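Local coordinates for NTF2 domain-containing protein (Chaetomium thermophilum, PDB 4X2H) that is not functionally characterised but carries an NTF2 domain, pairs with a different protein in the crystal assembly, and may take part in nuclear transport, as some NTF2-like relatives do, at residues 10-15 with 125-130; 17-20 with 24-27; 33-38 with 102-107; 61-66 with 85-90; 117-122 with 160-165. All blocks are in the same frame, centred on the assembly; numbering follows the deposited sequence.

Contact 1 (10-15 with 125-130)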
# COMPACT_ATOMS: atom_id res chain seq x y z
N SER B 10 -7.88 0.81 -12.94
CA SER B 10 -7.29 0.80 -14.27
C SER B 10 -5.82 0.38 -14.21
O SER B 10 -5.36 -0.41 -15.05
CB SER B 10 -7.43 2.18 -14.92
OG SER B 10 -6.78 2.21 -16.17
N PHE B 11 -5.09 0.88 -13.23
CA PHE B 11 -3.68 0.54 -13.10
C PHE B 11 -3.51 -0.93 -12.74
O PHE B 11 -2.68 -1.62 -13.33
CB PHE B 11 -2.99 1.40 -12.04
CG PHE B 11 -1.63 0.88 -11.67
CD1 PHE B 11 -0.53 1.20 -12.44
CD2 PHE B 11 -1.46 0.05 -10.57
CE1 PHE B 11 0.73 0.71 -12.11
CE2 PHE B 11 -0.21 -0.45 -10.24
CZ PHE B 11 0.88 -0.12 -11.01
N VAL B 12 -4.27 -1.40 -11.76
CA VAL B 12 -4.15 -2.77 -11.30
C VAL B 12 -4.47 -3.74 -12.43
O VAL B 12 -3.78 -4.73 -12.64
CB VAL B 12 -5.07 -3.05 -10.09
CG1 VAL B 12 -5.15 -4.55 -9.78
CG2 VAL B 12 -4.58 -2.29 -8.87
N GLU B 13 -5.54 -3.44 -13.17
CA GLU B 13 -5.94 -4.30 -14.27
C GLU B 13 -4.84 -4.35 -15.32
O GLU B 13 -4.52 -5.41 -15.85
CB GLU B 13 -7.26 -3.80 -14.89
CG GLU B 13 -7.90 -4.78 -15.86
CD GLU B 13 -9.26 -4.31 -16.35
OE1 GLU B 13 -9.93 -3.54 -15.62
OE2 GLU B 13 -9.66 -4.71 -17.47
N TRP B 14 -4.23 -3.20 -15.60
CA TRP B 14 -3.18 -3.13 -16.61
C TRP B 14 -1.92 -3.87 -16.16
O TRP B 14 -1.39 -4.71 -16.88
CB TRP B 14 -2.81 -1.68 -16.92
CG TRP B 14 -1.60 -1.59 -17.80
CD1 TRP B 14 -1.55 -1.77 -19.15
CD2 TRP B 14 -0.25 -1.31 -17.38
NE1 TRP B 14 -0.26 -1.63 -19.60
CE2 TRP B 14 0.55 -1.35 -18.53
CE3 TRP B 14 0.35 -1.05 -16.15
CZ2 TRP B 14 1.93 -1.13 -18.49
CZ3 TRP B 14 1.71 -0.82 -16.10
CH2 TRP B 14 2.49 -0.87 -17.27
N TYR B 15 -1.44 -3.54 -14.97
CA TYR B 15 -0.16 -4.01 -14.47
C TYR B 15 -0.08 -5.55 -14.40
O TYR B 15 0.84 -6.16 -14.93
CB TYR B 15 0.10 -3.40 -13.08
CG TYR B 15 1.41 -3.81 -12.46
CD1 TYR B 15 2.57 -3.08 -12.69
CD2 TYR B 15 1.49 -4.92 -11.64
CE1 TYR B 15 3.78 -3.46 -12.13
CE2 TYR B 15 2.68 -5.30 -11.06
CZ TYR B 15 3.82 -4.58 -11.31
OH TYR B 15 5.01 -4.96 -10.74
N LEU B 125 -1.14 2.92 -3.15
CA LEU B 125 -1.93 1.76 -3.56
C LEU B 125 -1.38 0.49 -2.93
O LEU B 125 -0.18 0.26 -2.99
CB LEU B 125 -1.92 1.64 -5.09
CG LEU B 125 -2.51 0.37 -5.70
CD1 LEU B 125 -4.01 0.30 -5.48
CD2 LEU B 125 -2.17 0.30 -7.19
N THR B 126 -2.25 -0.31 -2.33
CA THR B 126 -1.85 -1.63 -1.84
C THR B 126 -2.66 -2.70 -2.57
O THR B 126 -3.86 -2.53 -2.79
CB THR B 126 -2.03 -1.76 -0.31
OG1 THR B 126 -1.61 -3.06 0.11
CG2 THR B 126 -3.47 -1.53 0.10
N VAL B 127 -1.99 -3.78 -2.94
CA VAL B 127 -2.61 -4.87 -3.70
C VAL B 127 -2.18 -6.18 -3.08
O VAL B 127 -1.01 -6.36 -2.76
CB VAL B 127 -2.19 -4.86 -5.18
CG1 VAL B 127 -2.94 -5.95 -5.94
CG2 VAL B 127 -2.43 -3.49 -5.81
N SER B 128 -3.13 -7.09 -2.92
CA SER B 128 -2.82 -8.40 -2.37
C SER B 128 -3.51 -9.49 -3.17
O SER B 128 -4.55 -9.27 -3.79
CB SER B 128 -3.23 -8.47 -0.90
OG SER B 128 -2.45 -7.58 -0.12
N GLY B 129 -2.90 -10.67 -3.17
CA GLY B 129 -3.44 -11.79 -3.91
C GLY B 129 -2.54 -12.99 -3.80
O GLY B 129 -1.74 -13.09 -2.87
N SER B 130 -2.65 -13.89 -4.77
CA SER B 130 -1.84 -15.10 -4.78
C SER B 130 -0.99 -15.18 -6.04
O SER B 130 -1.36 -14.64 -7.09
CB SER B 130 -2.73 -16.34 -4.68
OG SER B 130 -3.50 -16.34 -3.49
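The torsions of V12 and L125 set this meeting: V12 turns CG1 away from its own nitrogen (chi1 169°) and so keeps CG2 on the nitrogen side, where L125 and V127 both reach it. L125 leaves its strand with CG anti to the backbone N, and its second torsion (chi2 68°, to CD1) sends CD2 onward, away from CA, as the methyl that does the touching. That one methyl serves two partners. It stands 3.5 Å from F11 CD2, approaching the phenyl ring obliquely, and V12 CG2 lies 3.9 Å from the same L125 CD2. Two residues further along the strand, V127 CG2 comes to 3.9 Å from V12 CG2, the two valines sliding past each other in opposite directions. The packing illustrates how an NTF2-like fold is built, with the N-terminal helix 3-20 laid against a curved mixed sheet; the helix and strand segments pass at 10.8 Å between axes, at 46° to each other. All four touching residues are buried and apolar, and the two segments meet through van der Waals packing. Within the helix, Y15 CB sits 3.9 Å above one face of the F11 ring, offset toward the rim. F153, on the neighbouring strand 145-157, meets the rings of F11 and Y15 edge-to-face, while V127 is flanked by V89 and F92 of strand 83-96.

Contact 2 (17-20 with 24-27)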
# COMPACT_ATOMS: atom_id res chain seq x y z
N ARG B 17 -2.09 -7.67 -15.79
CA ARG B 17 -2.36 -8.26 -17.10
C ARG B 17 -1.05 -8.37 -17.89
O ARG B 17 -0.82 -9.37 -18.57
CB ARG B 17 -3.39 -7.44 -17.88
CG ARG B 17 -3.87 -8.10 -19.17
CD ARG B 17 -4.51 -7.10 -20.12
NE ARG B 17 -5.28 -6.07 -19.41
CZ ARG B 17 -5.21 -4.76 -19.64
NH1 ARG B 17 -4.40 -4.27 -20.57
NH2 ARG B 17 -5.96 -3.93 -18.94
N GLN B 18 -0.20 -7.35 -17.81
CA GLN B 18 1.08 -7.39 -18.51
C GLN B 18 1.92 -8.56 -18.00
O GLN B 18 2.45 -9.34 -18.79
CB GLN B 18 1.87 -6.08 -18.31
CG GLN B 18 1.17 -4.80 -18.77
CD GLN B 18 0.36 -4.98 -20.04
OE1 GLN B 18 -0.88 -4.98 -20.01
NE2 GLN B 18 1.05 -5.13 -21.16
N ILE B 19 2.02 -8.69 -16.69
CA ILE B 19 2.83 -9.74 -16.09
C ILE B 19 2.29 -11.10 -16.52
O ILE B 19 3.04 -11.95 -16.98
CB ILE B 19 2.86 -9.62 -14.56
CG1 ILE B 19 3.52 -8.29 -14.17
CG2 ILE B 19 3.61 -10.80 -13.94
CD1 ILE B 19 3.57 -8.01 -12.68
N ASN B 20 0.98 -11.30 -16.39
CA ASN B 20 0.37 -12.57 -16.75
C ASN B 20 0.42 -12.89 -18.24
O ASN B 20 0.28 -14.05 -18.63
CB ASN B 20 -1.09 -12.61 -16.27
CG ASN B 20 -1.20 -12.79 -14.77
OD1 ASN B 20 -0.34 -13.40 -14.14
ND2 ASN B 20 -2.28 -12.28 -14.20
N PRO B 24 6.16 -6.47 -20.70
CA PRO B 24 6.90 -5.60 -19.76
C PRO B 24 6.02 -4.58 -19.05
O PRO B 24 5.04 -4.10 -19.63
CB PRO B 24 7.92 -4.90 -20.66
CG PRO B 24 7.28 -4.88 -22.00
CD PRO B 24 6.48 -6.15 -22.10
N VAL B 25 6.37 -4.24 -17.81
CA VAL B 25 5.65 -3.22 -17.06
C VAL B 25 6.48 -1.95 -16.87
O VAL B 25 6.03 -1.01 -16.22
CB VAL B 25 5.21 -3.74 -15.67
CG1 VAL B 25 4.16 -4.83 -15.82
CG2 VAL B 25 6.40 -4.24 -14.86
N ALA B 26 7.67 -1.91 -17.46
CA ALA B 26 8.59 -0.79 -17.26
C ALA B 26 7.99 0.55 -17.71
O ALA B 26 8.33 1.61 -17.16
CB ALA B 26 9.90 -1.04 -17.99
N SER B 27 7.11 0.51 -18.70
CA SER B 27 6.49 1.72 -19.21
C SER B 27 5.54 2.35 -18.19
O SER B 27 5.11 3.49 -18.35
CB SER B 27 5.74 1.44 -20.51
OG SER B 27 4.55 0.72 -20.27
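The flat group at this junction is the peptide joining P24 to V25, whose carbonyl oxygen lies beside the aliphatic part of Q18: Q18 CB and CG are each 4.0 Å from P24 O. On the nitrogen side of the same peptide, V25 N donates to D60 OD1 of helix 56-66. The closest approach belongs to V25, whose CG1 lies 3.6 Å from Q18 CB and 3.9 Å from I19 CG1. A first torsion of -67° brings this about, holding CG1 beside the valine nitrogen and pointing it at the helix; CG2 is left in the crowded position between nitrogen and carbonyl carbon. Here the chain doubles back directly after the last turn of helix 3-20, only three residues separating the two segments, and the returning loop leads into a 3-10 segment that begins at A26. The I19 torsion (chi1 -63°) likewise keeps CG1 on the nitrogen side, where it meets the valine. Beyond the pair, I19 packs on L63 and Y87, which places this end of the helix between helix 56-66 and strand 83-96. V25 in turn rests against Y15 and W59, while P24 itself is exposed.

Contact 3 (33-38 with 102-107)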
# COMPACT_ATOMS: atom_id res chain seq x y z
N ASN B 33 9.51 8.39 -18.47
CA ASN B 33 8.55 9.44 -18.77
C ASN B 33 9.27 10.73 -19.16
O ASN B 33 10.23 11.14 -18.50
CB ASN B 33 7.64 9.69 -17.56
CG ASN B 33 6.62 10.79 -17.82
OD1 ASN B 33 6.80 11.93 -17.41
ND2 ASN B 33 5.55 10.44 -18.52
N ALA B 34 8.81 11.34 -20.25
CA ALA B 34 9.47 12.51 -20.82
C ALA B 34 9.51 13.69 -19.85
O ALA B 34 10.55 14.30 -19.64
CB ALA B 34 8.76 12.92 -22.11
N THR B 35 8.36 14.02 -19.27
CA THR B 35 8.25 15.18 -18.41
C THR B 35 8.99 14.99 -17.09
O THR B 35 9.70 15.89 -16.63
CB THR B 35 6.77 15.52 -18.13
OG1 THR B 35 6.20 16.11 -19.31
CG2 THR B 35 6.62 16.49 -16.97
N TYR B 36 8.84 13.83 -16.46
CA TYR B 36 9.52 13.58 -15.20
C TYR B 36 11.02 13.50 -15.40
O TYR B 36 11.79 13.90 -14.53
CB TYR B 36 8.99 12.31 -14.54
CG TYR B 36 7.67 12.51 -13.82
CD1 TYR B 36 7.50 13.56 -12.92
CD2 TYR B 36 6.60 11.68 -14.06
CE1 TYR B 36 6.30 13.75 -12.27
CE2 TYR B 36 5.39 11.86 -13.41
CZ TYR B 36 5.25 12.90 -12.52
OH TYR B 36 4.04 13.08 -11.88
N THR B 37 11.45 13.02 -16.56
CA THR B 37 12.87 12.93 -16.86
C THR B 37 13.47 14.32 -17.03
O THR B 37 14.55 14.61 -16.52
CB THR B 37 13.13 12.09 -18.13
OG1 THR B 37 12.74 10.73 -17.88
CG2 THR B 37 14.60 12.12 -18.53
N LYS B 38 12.76 15.19 -17.75
CA LYS B 38 13.22 16.57 -17.93
C LYS B 38 13.26 17.29 -16.59
O LYS B 38 14.14 18.11 -16.34
CB LYS B 38 12.30 17.32 -18.91
CG LYS B 38 12.76 18.73 -19.27
CD LYS B 38 13.90 18.71 -20.27
CE LYS B 38 14.44 20.11 -20.55
NZ LYS B 38 15.92 20.10 -20.73
N ARG B 102 2.26 18.57 -7.36
CA ARG B 102 2.69 19.63 -8.27
C ARG B 102 4.02 19.37 -8.98
O ARG B 102 4.40 20.14 -9.85
CB ARG B 102 2.84 20.95 -7.52
CG ARG B 102 1.65 21.36 -6.70
CD ARG B 102 1.71 22.84 -6.35
NE ARG B 102 0.38 23.39 -6.12
CZ ARG B 102 0.04 24.65 -6.35
NH1 ARG B 102 0.92 25.51 -6.84
NH2 ARG B 102 -1.20 25.05 -6.11
N PHE B 103 4.74 18.32 -8.60
CA PHE B 103 6.08 18.17 -9.15
C PHE B 103 6.03 17.90 -10.65
O PHE B 103 5.33 17.00 -11.10
CB PHE B 103 6.88 17.06 -8.46
CG PHE B 103 8.27 16.93 -9.00
CD1 PHE B 103 9.24 17.86 -8.65
CD2 PHE B 103 8.59 15.94 -9.90
CE1 PHE B 103 10.51 17.78 -9.17
CE2 PHE B 103 9.88 15.85 -10.43
CZ PHE B 103 10.84 16.77 -10.05
N ALA B 104 6.77 18.72 -11.39
CA ALA B 104 6.89 18.62 -12.84
C ALA B 104 5.58 18.98 -13.56
O ALA B 104 5.46 18.80 -14.76
CB ALA B 104 7.35 17.22 -13.25
N ALA B 105 4.61 19.48 -12.81
CA ALA B 105 3.28 19.74 -13.34
C ALA B 105 3.27 20.91 -14.33
O ALA B 105 3.85 21.95 -14.05
CB ALA B 105 2.30 20.03 -12.21
N PRO B 106 2.62 20.73 -15.50
CA PRO B 106 2.36 21.89 -16.35
C PRO B 106 1.54 22.92 -15.60
O PRO B 106 0.62 22.55 -14.88
CB PRO B 106 1.55 21.30 -17.52
CG PRO B 106 1.87 19.86 -17.53
CD PRO B 106 2.13 19.48 -16.10
N GLN B 107 1.89 24.20 -15.75
CA GLN B 107 1.21 25.24 -15.00
C GLN B 107 -0.30 25.17 -15.19
O GLN B 107 -1.06 25.39 -14.24
CB GLN B 107 1.72 26.61 -15.45
CG GLN B 107 1.16 27.76 -14.66
CD GLN B 107 1.62 29.10 -15.20
OE1 GLN B 107 2.46 29.16 -16.09
NE2 GLN B 107 1.06 30.18 -14.66
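A type II beta turn from R102 to A105 presents its two central residues, F103 and A104, to T35 and Y36 in the first turn of helix 34-39. A104 takes a positive phi (68°), as the third position of such a turn does, and its CB meets the helix 3.7 Å from Y36 CD1, oblique to the ring. The F103 carbonyl comes to the edge of that ring, near its plane, with O 3.6 Å from Y36 CE1; the F103 ring receives the same tyrosine at its own edge, CD2 being 4.0 Å from Y36 CE1. T35 turns CG2 away from its nitrogen, so that this methyl lies 3.4 Å from A104 O. At the helix start, N33 is the N-cap: its OD1 accepts from Y36 N at 2.9 Å, in the carbonyl plane on a lone pair. An alanine at Y36 would keep the capped amide but is likely to leave P157 O without the hydroxyl that bonds it and A104 CB and F103 facing a gap. Turn and helix thus meet without hydrogen bonds, through carbons and two carbonyl oxygens; T35 OG1, Y36 OH and F103 O bond instead to D160, P157 and W159.

Contact 4 (61-66 with 85-90)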
# COMPACT_ATOMS: atom_id res chain seq x y z
N THR B 61 13.18 -8.12 -16.12
CA THR B 61 14.06 -9.26 -16.35
C THR B 61 13.90 -10.30 -15.24
O THR B 61 13.90 -11.51 -15.50
CB THR B 61 15.54 -8.82 -16.44
OG1 THR B 61 15.70 -7.96 -17.57
CG2 THR B 61 16.47 -10.02 -16.59
N MET B 62 13.76 -9.83 -14.01
CA MET B 62 13.56 -10.71 -12.86
C MET B 62 12.26 -11.49 -13.00
O MET B 62 12.20 -12.68 -12.65
CB MET B 62 13.58 -9.90 -11.57
CG MET B 62 14.94 -9.30 -11.25
SD MET B 62 14.90 -8.04 -9.97
CE MET B 62 14.41 -9.00 -8.54
N LEU B 63 11.22 -10.83 -13.50
CA LEU B 63 9.94 -11.49 -13.73
C LEU B 63 10.09 -12.59 -14.78
O LEU B 63 9.54 -13.68 -14.63
CB LEU B 63 8.88 -10.48 -14.17
CG LEU B 63 8.31 -9.60 -13.07
CD1 LEU B 63 7.51 -8.45 -13.68
CD2 LEU B 63 7.44 -10.41 -12.11
N LYS B 64 10.85 -12.30 -15.83
CA LYS B 64 11.15 -13.30 -16.86
C LYS B 64 11.87 -14.50 -16.27
O LYS B 64 11.53 -15.65 -16.55
CB LYS B 64 12.00 -12.70 -17.98
CG LYS B 64 11.23 -11.85 -18.97
CD LYS B 64 12.14 -11.34 -20.08
CE LYS B 64 12.35 -9.85 -19.99
NZ LYS B 64 13.42 -9.37 -20.91
N GLU B 65 12.87 -14.23 -15.44
CA GLU B 65 13.67 -15.29 -14.84
C GLU B 65 12.84 -16.13 -13.88
O GLU B 65 13.05 -17.33 -13.75
CB GLU B 65 14.88 -14.70 -14.11
CG GLU B 65 15.91 -14.07 -15.05
CD GLU B 65 16.94 -13.22 -14.33
OE1 GLU B 65 16.72 -12.88 -13.15
OE2 GLU B 65 17.97 -12.89 -14.95
N GLN B 66 11.88 -15.49 -13.21
CA GLN B 66 11.02 -16.21 -12.28
C GLN B 66 10.18 -17.25 -13.02
O GLN B 66 10.00 -18.37 -12.54
CB GLN B 66 10.10 -15.25 -11.51
CG GLN B 66 9.18 -15.95 -10.54
CD GLN B 66 8.30 -15.02 -9.75
OE1 GLN B 66 8.31 -15.05 -8.52
NE2 GLN B 66 7.51 -14.22 -10.44
N VAL B 85 3.85 -19.08 -14.23
CA VAL B 85 3.54 -18.15 -13.14
C VAL B 85 2.24 -17.40 -13.44
O VAL B 85 2.05 -16.92 -14.55
CB VAL B 85 4.66 -17.11 -12.93
CG1 VAL B 85 4.33 -16.19 -11.76
CG2 VAL B 85 6.00 -17.79 -12.71
N ARG B 86 1.37 -17.30 -12.44
CA ARG B 86 0.13 -16.54 -12.59
C ARG B 86 -0.18 -15.76 -11.33
O ARG B 86 -0.21 -16.32 -10.24
CB ARG B 86 -1.04 -17.47 -12.92
CG ARG B 86 -2.31 -16.73 -13.33
CD ARG B 86 -3.49 -17.66 -13.55
NE ARG B 86 -4.26 -17.93 -12.33
CZ ARG B 86 -4.45 -19.14 -11.79
NH1 ARG B 86 -3.92 -20.22 -12.33
NH2 ARG B 86 -5.18 -19.26 -10.69
N TYR B 87 -0.39 -14.45 -11.50
CA TYR B 87 -0.82 -13.59 -10.40
C TYR B 87 -2.33 -13.40 -10.42
O TYR B 87 -2.91 -13.02 -11.43
CB TYR B 87 -0.13 -12.22 -10.49
CG TYR B 87 1.34 -12.27 -10.16
CD1 TYR B 87 2.28 -12.67 -11.10
CD2 TYR B 87 1.79 -11.92 -8.90
CE1 TYR B 87 3.62 -12.72 -10.79
CE2 TYR B 87 3.13 -11.97 -8.58
CZ TYR B 87 4.04 -12.36 -9.53
OH TYR B 87 5.38 -12.41 -9.23
N ASP B 88 -2.96 -13.67 -9.28
CA ASP B 88 -4.39 -13.46 -9.09
C ASP B 88 -4.60 -12.39 -8.04
O ASP B 88 -4.21 -12.58 -6.89
CB ASP B 88 -5.09 -14.75 -8.64
CG ASP B 88 -5.27 -15.75 -9.77
OD1 ASP B 88 -4.77 -15.51 -10.88
OD2 ASP B 88 -5.92 -16.79 -9.52
N VAL B 89 -5.21 -11.27 -8.42
CA VAL B 89 -5.47 -10.19 -7.48
C VAL B 89 -6.75 -10.48 -6.70
O VAL B 89 -7.79 -10.77 -7.28
CB VAL B 89 -5.61 -8.83 -8.20
CG1 VAL B 89 -5.96 -7.73 -7.22
CG2 VAL B 89 -4.32 -8.50 -8.94
N ASP B 90 -6.65 -10.38 -5.38
CA ASP B 90 -7.78 -10.65 -4.49
C ASP B 90 -8.39 -9.37 -3.94
O ASP B 90 -9.59 -9.30 -3.68
CB ASP B 90 -7.35 -11.55 -3.33
CG ASP B 90 -7.15 -12.99 -3.74
OD1 ASP B 90 -7.92 -13.48 -4.60
OD2 ASP B 90 -6.24 -13.65 -3.20
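Q66 and Y87 make the tight point here: Q66 NE2 donates to Y87 OH at 3.0 Å, nearly straight at 170°, with the hydroxyl lying only 5° out of the amide plane. The extended glutamine chain, CG anti to the backbone N, runs head-on toward the tyrosine, and its nitrogen arrives at the ring edge near the ring plane. Around this bond the fit is slacker. L63 CD2 stops 4.1 Å from Y87 OH, and V85 CG1 stays 4.0 Å from Q66 NE2, crossing the glutamine at about a right angle. On the solvent side, K64 and E65 face outward. On the strand's other face, R86 grips the D88 carboxylate side-on with NE and NH2, NH2 lying 2.8 Å from D88 OD2. The contact joins helix 56-66 to strand 83-96, outermost in this chain's sheet. A leucine in place of Q66 would probably leave Y87 OH without its amide donor and lose a bond to the partner protein, whose backbone binds Q66 OE1. With Y87 OH also bonded to Y180 OH, both ends of the buried amide and the hydroxyl it meets are paired, which probably fixes the amide's rotation and would lower the cost of burying it.

Contact 5 (117-122 with 160-165)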
# COMPACT_ATOMS: atom_id res chain seq x y z
N ASP B 117 -10.50 18.23 -7.53
CA ASP B 117 -10.91 17.76 -8.85
C ASP B 117 -10.53 16.30 -9.13
O ASP B 117 -10.98 15.72 -10.11
CB ASP B 117 -10.31 18.65 -9.95
CG ASP B 117 -11.13 19.90 -10.21
OD1 ASP B 117 -12.09 20.16 -9.46
OD2 ASP B 117 -10.80 20.64 -11.16
N GLY B 118 -9.70 15.72 -8.27
CA GLY B 118 -9.32 14.33 -8.41
C GLY B 118 -8.49 14.02 -9.64
O GLY B 118 -8.64 12.96 -10.24
N VAL B 119 -7.59 14.94 -10.00
CA VAL B 119 -6.71 14.74 -11.14
C VAL B 119 -5.24 14.72 -10.69
O VAL B 119 -4.50 13.80 -11.03
CB VAL B 119 -6.93 15.84 -12.21
CG1 VAL B 119 -5.87 15.78 -13.31
CG2 VAL B 119 -8.32 15.70 -12.81
N ARG B 120 -4.84 15.74 -9.93
CA ARG B 120 -3.46 15.87 -9.50
C ARG B 120 -3.22 15.07 -8.23
O ARG B 120 -2.84 15.62 -7.19
CB ARG B 120 -3.10 17.34 -9.30
CG ARG B 120 -3.18 18.15 -10.59
CD ARG B 120 -2.54 19.52 -10.46
NE ARG B 120 -3.28 20.40 -9.55
CZ ARG B 120 -2.88 20.74 -8.33
NH1 ARG B 120 -1.74 20.29 -7.83
NH2 ARG B 120 -3.63 21.55 -7.60
N MET B 121 -3.42 13.76 -8.33
CA MET B 121 -3.37 12.86 -7.19
C MET B 121 -2.07 12.09 -7.10
O MET B 121 -1.65 11.45 -8.07
CB MET B 121 -4.52 11.85 -7.27
CG MET B 121 -5.91 12.44 -7.32
SD MET B 121 -7.16 11.14 -7.40
CE MET B 121 -6.83 10.43 -9.00
N MET B 122 -1.45 12.13 -5.93
CA MET B 122 -0.41 11.18 -5.56
C MET B 122 -1.08 10.12 -4.70
O MET B 122 -1.67 10.44 -3.67
CB MET B 122 0.73 11.86 -4.81
CG MET B 122 1.80 10.93 -4.31
SD MET B 122 3.04 11.86 -3.39
CE MET B 122 4.50 11.44 -4.33
N ASP B 160 2.11 13.82 -19.31
CA ASP B 160 2.18 13.71 -20.77
C ASP B 160 0.95 13.04 -21.36
O ASP B 160 0.74 13.09 -22.58
CB ASP B 160 3.44 12.94 -21.18
CG ASP B 160 4.72 13.65 -20.77
OD1 ASP B 160 4.78 14.89 -20.91
OD2 ASP B 160 5.65 12.97 -20.29
N VAL B 161 0.13 12.43 -20.51
CA VAL B 161 -1.05 11.68 -20.96
C VAL B 161 -2.34 12.29 -20.42
O VAL B 161 -3.33 12.38 -21.14
CB VAL B 161 -0.95 10.19 -20.53
CG1 VAL B 161 -2.28 9.46 -20.75
CG2 VAL B 161 0.16 9.50 -21.30
N LEU B 162 -2.33 12.70 -19.16
CA LEU B 162 -3.53 13.28 -18.54
C LEU B 162 -4.04 14.48 -19.32
O LEU B 162 -3.35 15.50 -19.44
CB LEU B 162 -3.24 13.69 -17.09
CG LEU B 162 -3.20 12.56 -16.07
CD1 LEU B 162 -2.69 13.06 -14.74
CD2 LEU B 162 -4.59 11.94 -15.90
N GLU B 163 -5.26 14.36 -19.83
CA GLU B 163 -5.91 15.41 -20.61
C GLU B 163 -5.07 15.83 -21.82
O GLU B 163 -5.15 16.96 -22.29
CB GLU B 163 -6.22 16.61 -19.72
CG GLU B 163 -7.51 16.42 -18.93
CD GLU B 163 -7.47 17.08 -17.57
OE1 GLU B 163 -8.23 16.65 -16.68
OE2 GLU B 163 -6.68 18.04 -17.39
N LYS B 164 -4.27 14.89 -22.32
CA LYS B 164 -3.56 15.08 -23.58
C LYS B 164 -4.52 14.72 -24.72
O LYS B 164 -4.84 13.55 -24.89
CB LYS B 164 -2.30 14.22 -23.63
CG LYS B 164 -1.47 14.37 -24.90
CD LYS B 164 -0.94 15.79 -25.10
CE LYS B 164 0.00 16.23 -23.99
NZ LYS B 164 1.25 15.41 -23.92
N PRO B 165 -4.98 15.72 -25.48
CA PRO B 165 -5.96 15.39 -26.53
C PRO B 165 -5.40 14.43 -27.58
O PRO B 165 -4.31 14.67 -28.11
CB PRO B 165 -6.30 16.75 -27.14
CG PRO B 165 -5.12 17.59 -26.87
CD PRO B 165 -4.60 17.15 -25.53
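V119 is the hub of a sparse first shell, with L162 and E163 as its partners on the facing loop. V119 CG1 lies 4.4 Å from L162 CD1, a loose apolar fit, and that leucine methyl also packs against a carbonyl oxygen, 4.2 Å from V119 O. The other valine methyl, CG2, comes to 4.0 Å from E163 OE1, the two side chains approaching from opposite directions. E163 reaches it through a bend at chi2 (147°), and its other carboxylate oxygen, OE2, hydrogen-bonds to H113 NE2, so the acid is held by a histidine and only brushes the valine. The next shell is backbone. L162 and E163 are the central residues of a type II beta turn from V161 to K164, closed by K164 N to V161 O at 2.9 Å, with E163 at the positive phi of its third position. These are two connecting loops at the same end of the NTF2-like sheet, one entering strand 122-135 and the other following strand 145-157, its antiparallel neighbour. K164 folds back along its chain, and NZ bonds at 2.7 Å to D160 O, just before the turn. On the opposing loop, R120 centres an inverse gamma turn, where M121 N makes a weak bond to V119 O. Y173 OH bonds to that carbonyl too, and the R120 guanidinium is salt-bridged to D100.

How the contacts relate
From the N terminus, contact 1 opens on helix 3-20 and closes only at strand 122-135, so contacts 2, 3 and 4 nest within its loop. Contact 2 is the short return after that helix. Contact 3 then opens at helix 34-39 and closes at 102-107, with contact 4, between helix 56-66 and strand 83-96, nested inside it. Contact 5 opens at 117-122, before contact 1 has closed, and ends at 160-165, so these two cross. Contacts 1, 2 and 4 adjoin one another: N20 bonds to Y87, and S128 and S130 pair with D90 and D88 along neighbouring strands. Contacts 3 and 5 form a second cluster; contacts 3 and 4 lie about 30 Å apart between centres.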